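Local coordinates for Two-component insecticidal protein 16 kDa unit (Alcaligenes faecalis, PDB 5V3S) that probably acts as the 16 kDa aegerolysin-family half of a two-component insecticidal toxin, a binary protein that kills corn rootworm, at residues A[86-89]-A[94-97]; A[97-102]-A[136-141]. All coordinates share one frame; numbering follows the deposited sequence.

Contact 1 (A[86-89]-A[94-97]); sequences GFSL and KLVF
Leu89 and Phe97 face each other across two antiparallel strands, joined by both backbone and side chains. Leu89 N donates to Phe97 O at 3.0 Å. In the other direction Leu89 O accepts two N-H groups: Val96 N at 2.9 Å and, more weakly, Phe97 N at 3.4 Å. One carbonyl serving two successive residues is what the extra residue in the 94-97 strand brings about, and Val96 takes the helix-like psi (-51°) usual for the first residue of a classic bulge.

On the side of the sheet that carries both side chains, Leu89 CB sits over one face of the Phe97 ring, 4.1 Å from its centroid, in a CH-pi contact displaced toward the rim, while Leu89 CD2 rests 3.7 Å from Phe97 CE2. The Phe97 ring swings over its neighbour because CG stands between the backbone N and carbonyl carbon (chi1 72°). At the edge of this ring, Phe87 CE2 comes within 3.7 Å of Phe97 CE1, the two planes inclined at 69°. Small Ser88, on the other face of the sheet, packs its CB against Leu95 CD1 at 3.8 Å.

Farther out, Val33 touches both Phe87 and Leu89, whereas Val142 covers Leu89, Val96 and Phe97 from the opposing sheet; bulky apolar residues suit this buried side. Two neighbouring strands joined by a short turn, with Val96 and Phe97 both opposite Leu89, make a beta hairpin carrying a classic beta bulge, here within an aegerolysin beta-sandwich.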
loop_
_atom_site.group_PDB
_atom_site.type_symbol
_atom_site.label_atom_id
_atom_site.label_comp_id
_atom_site.label_asym_id
_atom_site.label_seq_id
_atom_site.Cartn_x
_atom_site.Cartn_y
_atom_site.Cartn_z
ATOM N N GLY A 86 -2.192 4.943 5.142
ATOM C CA GLY A 86 -0.928 5.033 4.420
ATOM C C GLY A 86 0.151 4.162 5.050
ATOM O O GLY A 86 -0.023 3.528 6.121
ATOM N N PHE A 87 1.324 4.157 4.377
ATOM C CA PHE A 87 2.501 3.445 4.861
ATOM C C PHE A 87 3.677 3.939 4.059
ATOM O O PHE A 87 3.512 4.549 2.999
ATOM C CB PHE A 87 2.408 1.901 4.734
ATOM C CG PHE A 87 2.290 1.399 3.322
ATOM C CD1 PHE A 87 1.030 1.366 2.689
ATOM C CD2 PHE A 87 3.458 1.017 2.568
ATOM C CE1 PHE A 87 0.931 0.942 1.407
ATOM C CE2 PHE A 87 3.321 0.566 1.231
ATOM C CZ PHE A 87 2.033 0.562 0.679
ATOM N N SER A 88 4.854 3.548 4.490
ATOM C CA SER A 88 6.135 3.972 3.935
ATOM C C SER A 88 7.020 2.761 3.689
ATOM O O SER A 88 6.860 1.715 4.277
ATOM C CB SER A 88 6.869 5.030 4.795
ATOM O OG SER A 88 6.061 6.222 5.042
ATOM N N LEU A 89 7.897 2.888 2.717
ATOM C CA LEU A 89 8.811 1.731 2.478
ATOM C C LEU A 89 10.196 2.272 2.538
ATOM O O LEU A 89 10.496 3.313 1.967
ATOM C CB LEU A 89 8.671 1.158 1.115
ATOM C CG LEU A 89 9.385 -0.139 0.800
ATOM C CD1 LEU A 89 8.793 -1.314 1.481
ATOM C CD2 LEU A 89 9.397 -0.372 -0.680
ATOM N N LYS A 94 17.020 4.303 4.483
ATOM C CA LYS A 94 16.710 5.230 3.409
ATOM C C LYS A 94 15.188 5.134 3.131
ATOM O O LYS A 94 14.660 4.056 2.838
ATOM C CB LYS A 94 17.461 4.894 2.144
ATOM C CG LYS A 94 18.984 4.861 2.295
ATOM C CD LYS A 94 19.614 5.975 1.471
ATOM C CE LYS A 94 19.928 5.546 0.038
ATOM N NZ LYS A 94 21.033 6.382 -0.575
ATOM N N LEU A 95 14.499 6.261 3.208
ATOM C CA LEU A 95 13.060 6.274 2.843
ATOM C C LEU A 95 12.947 6.266 1.296
ATOM O O LEU A 95 13.461 7.176 0.642
ATOM C CB LEU A 95 12.422 7.530 3.427
ATOM C CG LEU A 95 10.908 7.707 3.102
ATOM C CD1 LEU A 95 10.068 6.591 3.602
ATOM C CD2 LEU A 95 10.490 9.038 3.726
ATOM N N VAL A 96 12.247 5.258 0.727
ATOM C CA VAL A 96 12.101 5.100 -0.688
ATOM C C VAL A 96 10.789 5.765 -1.168
ATOM O O VAL A 96 10.847 6.585 -2.097
ATOM C CB VAL A 96 12.174 3.631 -1.028
ATOM C CG1 VAL A 96 11.900 3.388 -2.511
ATOM C CG2 VAL A 96 13.556 3.127 -0.551
ATOM N N PHE A 97 9.674 5.460 -0.528
ATOM C CA PHE A 97 8.333 6.119 -0.861
ATOM C C PHE A 97 7.389 6.182 0.321
ATOM O O PHE A 97 7.550 5.532 1.327
ATOM C CB PHE A 97 7.591 5.539 -2.071
ATOM C CG PHE A 97 6.973 4.149 -1.889
ATOM C CD1 PHE A 97 5.822 3.937 -1.191
ATOM C CD2 PHE A 97 7.538 3.022 -2.511
ATOM C CE1 PHE A 97 5.244 2.671 -1.096
ATOM C CE2 PHE A 97 6.983 1.785 -2.412
ATOM C CZ PHE A 97 5.818 1.592 -1.682
#

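Contact 2 (A[97-102]-A[136-141]); sequences FEYYWD and GNIFIT
Ile140 meets Phe97 through two of its methyl groups: CG2 lies 3.8 Å from Phe97 CE2, and CD1 lies 4.0 Å from Phe97 CZ. The two side chains come from opposite directions, one from each strand, and meet at the far end of the ring. Ile140 can offer both branches because CG2 is anti to its backbone N while CG1 is anti to the carbonyl carbon (chi1 -56°), and the extended chi2 of -180° then carries CD1 forward. A beta-branched residue suits this strand position, since it presents two methyl-bearing branches close to the backbone.

Tyr99 also meets its partner from the opposite direction, but with another first torsion: CG is anti to the backbone N (chi1 -174°), and the ring extends toward Ile138, where OH stands 3.5 Å from Ile138 CD1 and 4.1 Å from Ile138 CG2. The same ring also approaches Ile140, although Tyr99 CD1 and Ile140 CD1 are a looser 4.4 Å apart. Ile138 repeats the first torsion of Ile140, and both isoleucines thus turn the same pair of branches to the aromatic residues opposite.

The strands run nearly antiparallel, but the axes of segments 97-102 and 136-141 come no closer than 11.3 Å, a spacing bridged by side chains alone. Ile22 adds apolar cover to Tyr99 and Ile138, and Val123 to Phe97. Tyrosine suits position 99: its ring gives the isoleucines apolar surface, while the hydroxyl, although set against methyl groups, is hydrogen-bonded to Asp111. Dispersion and the exclusion of water therefore probably hold the two sheets together here, while the Tyr99-Asp111 bond fixes where the phenol ends.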
loop_
_atom_site.group_PDB
_atom_site.type_symbol
_atom_site.label_atom_id
_atom_site.label_comp_id
_atom_site.label_asym_id
_atom_site.label_seq_id
_atom_site.Cartn_x
_atom_site.Cartn_y
_atom_site.Cartn_z
ATOM N N PHE A 97 9.674 5.460 -0.528
ATOM C CA PHE A 97 8.333 6.119 -0.861
ATOM C C PHE A 97 7.389 6.182 0.321
ATOM O O PHE A 97 7.550 5.532 1.327
ATOM C CB PHE A 97 7.591 5.539 -2.071
ATOM C CG PHE A 97 6.973 4.149 -1.889
ATOM C CD1 PHE A 97 5.822 3.937 -1.191
ATOM C CD2 PHE A 97 7.538 3.022 -2.511
ATOM C CE1 PHE A 97 5.244 2.671 -1.096
ATOM C CE2 PHE A 97 6.983 1.785 -2.412
ATOM C CZ PHE A 97 5.818 1.592 -1.682
ATOM N N GLU A 98 6.453 7.090 0.199
ATOM C CA GLU A 98 5.340 7.248 1.124
ATOM C C GLU A 98 4.109 7.072 0.257
ATOM O O GLU A 98 4.067 7.561 -0.915
ATOM C CB GLU A 98 5.346 8.612 1.769
ATOM C CG GLU A 98 6.519 8.784 2.752
ATOM C CD GLU A 98 6.761 10.237 3.108
ATOM O OE1 GLU A 98 6.494 11.170 2.316
ATOM O OE2 GLU A 98 7.142 10.423 4.216
ATOM N N TYR A 99 3.170 6.237 0.751
ATOM C CA TYR A 99 1.927 6.069 0.041
ATOM C C TYR A 99 0.725 6.460 0.942
ATOM O O TYR A 99 0.787 6.287 2.154
ATOM C CB TYR A 99 1.796 4.622 -0.451
ATOM C CG TYR A 99 0.584 4.420 -1.323
ATOM C CD1 TYR A 99 0.478 5.091 -2.586
ATOM C CD2 TYR A 99 -0.474 3.647 -0.869
ATOM C CE1 TYR A 99 -0.671 4.906 -3.373
ATOM C CE2 TYR A 99 -1.559 3.426 -1.648
ATOM C CZ TYR A 99 -1.667 4.076 -2.886
ATOM O OH TYR A 99 -2.843 3.870 -3.577
ATOM N N TYR A 100 -0.353 6.949 0.336
ATOM C CA TYR A 100 -1.562 7.409 1.099
ATOM C C TYR A 100 -2.747 7.233 0.226
ATOM O O TYR A 100 -2.652 7.388 -1.012
ATOM C CB TYR A 100 -1.424 8.918 1.532
ATOM C CG TYR A 100 -2.734 9.601 1.966
ATOM C CD1 TYR A 100 -3.238 9.377 3.214
ATOM C CD2 TYR A 100 -3.511 10.387 1.075
ATOM C CE1 TYR A 100 -4.456 9.873 3.633
ATOM C CE2 TYR A 100 -4.726 10.937 1.499
ATOM C CZ TYR A 100 -5.172 10.673 2.811
ATOM O OH TYR A 100 -6.341 11.161 3.288
ATOM N N TRP A 101 -3.855 6.783 0.830
ATOM C CA TRP A 101 -5.107 6.593 0.113
ATOM C C TRP A 101 -6.284 7.120 0.977
ATOM O O TRP A 101 -6.203 7.162 2.186
ATOM C CB TRP A 101 -5.304 5.111 -0.248
ATOM C CG TRP A 101 -5.491 4.230 0.941
ATOM C CD1 TRP A 101 -6.671 3.928 1.554
ATOM C CD2 TRP A 101 -4.481 3.562 1.704
ATOM N NE1 TRP A 101 -6.472 3.144 2.623
ATOM C CE2 TRP A 101 -5.125 2.892 2.748
ATOM C CE3 TRP A 101 -3.104 3.385 1.552
ATOM C CZ2 TRP A 101 -4.427 2.131 3.697
ATOM C CZ3 TRP A 101 -2.422 2.653 2.500
ATOM C CH2 TRP A 101 -3.088 1.990 3.520
ATOM N N ASP A 102 -7.334 7.560 0.295
ATOM C CA ASP A 102 -8.525 8.007 0.956
ATOM C C ASP A 102 -9.624 7.517 0.087
ATOM O O ASP A 102 -9.794 8.010 -1.013
ATOM C CB ASP A 102 -8.496 9.525 1.145
ATOM C CG ASP A 102 -9.756 10.016 1.847
ATOM O OD1 ASP A 102 -10.341 9.225 2.615
ATOM O OD2 ASP A 102 -10.146 11.162 1.609
ATOM N N GLY A 136 -10.024 -0.955 -5.258
ATOM C CA GLY A 136 -9.588 -2.096 -6.054
ATOM C C GLY A 136 -8.135 -2.522 -5.814
ATOM O O GLY A 136 -7.625 -2.309 -4.785
ATOM N N ASN A 137 -7.530 -3.152 -6.811
ATOM C CA ASN A 137 -6.178 -3.693 -6.731
ATOM C C ASN A 137 -5.176 -2.621 -7.196
ATOM O O ASN A 137 -5.377 -1.948 -8.234
ATOM C CB ASN A 137 -6.020 -4.943 -7.599
ATOM C CG ASN A 137 -6.929 -6.093 -7.168
ATOM O OD1 ASN A 137 -6.700 -6.712 -6.173
ATOM N ND2 ASN A 137 -8.051 -6.272 -7.860
ATOM N N ILE A 138 -4.050 -2.491 -6.483
ATOM C CA ILE A 138 -3.028 -1.498 -6.817
ATOM C C ILE A 138 -1.708 -2.289 -6.706
ATOM O O ILE A 138 -1.588 -3.130 -5.822
ATOM C CB ILE A 138 -2.962 -0.341 -5.730
ATOM C CG1 ILE A 138 -4.358 0.350 -5.527
ATOM C CG2 ILE A 138 -1.892 0.678 -6.033
ATOM C CD1 ILE A 138 -4.626 0.928 -4.144
ATOM N N PHE A 139 -0.745 -1.931 -7.537
ATOM C CA PHE A 139 0.526 -2.626 -7.726
ATOM C C PHE A 139 1.591 -1.564 -7.711
ATOM O O PHE A 139 1.530 -0.624 -8.451
ATOM C CB PHE A 139 0.471 -3.314 -9.100
ATOM C CG PHE A 139 1.677 -4.131 -9.515
ATOM C CD1 PHE A 139 2.350 -4.976 -8.655
ATOM C CD2 PHE A 139 2.033 -4.164 -10.869
ATOM C CE1 PHE A 139 3.396 -5.786 -9.105
ATOM C CE2 PHE A 139 3.076 -4.954 -11.325
ATOM C CZ PHE A 139 3.735 -5.800 -10.453
ATOM N N ILE A 140 2.607 -1.722 -6.836
ATOM C CA ILE A 140 3.817 -0.862 -6.875
ATOM C C ILE A 140 5.051 -1.783 -7.042
ATOM O O ILE A 140 5.144 -2.712 -6.342
ATOM C CB ILE A 140 3.954 -0.008 -5.618
ATOM C CG1 ILE A 140 2.669 0.837 -5.415
ATOM C CG2 ILE A 140 5.236 0.851 -5.695
ATOM C CD1 ILE A 140 2.738 1.717 -4.189
ATOM N N THR A 141 5.871 -1.501 -8.020
ATOM C CA THR A 141 7.158 -2.083 -8.255
ATOM C C THR A 141 8.214 -1.097 -7.783
ATOM O O THR A 141 8.157 0.156 -7.945
ATOM C CB THR A 141 7.348 -2.577 -9.730
ATOM O OG1 THR A 141 7.097 -1.464 -10.657
ATOM C CG2 THR A 141 6.335 -3.731 -10.077
#

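In the fold
Contact 1 and contact 2 have centres about 11 Å apart and share Phe97, whose backbone serves the hairpin and whose ring also reaches across the core. In chain order, strand 83-91 leads through a short connection into strand 94-103, which belongs to both contacts, and strand 136-144 follows much later. Contact 1 joins neighbours within the antiparallel sheet; contact 2 links that sheet to the mixed sheet packed against it. A probable backbone hydrogen bond between Phe87 O and Tyr99 N, 2.8 Å long, continues the pairing from one contact to the next. Together they unite in-sheet pairing and inter-sheet packing in the two-layered aegerolysin fold.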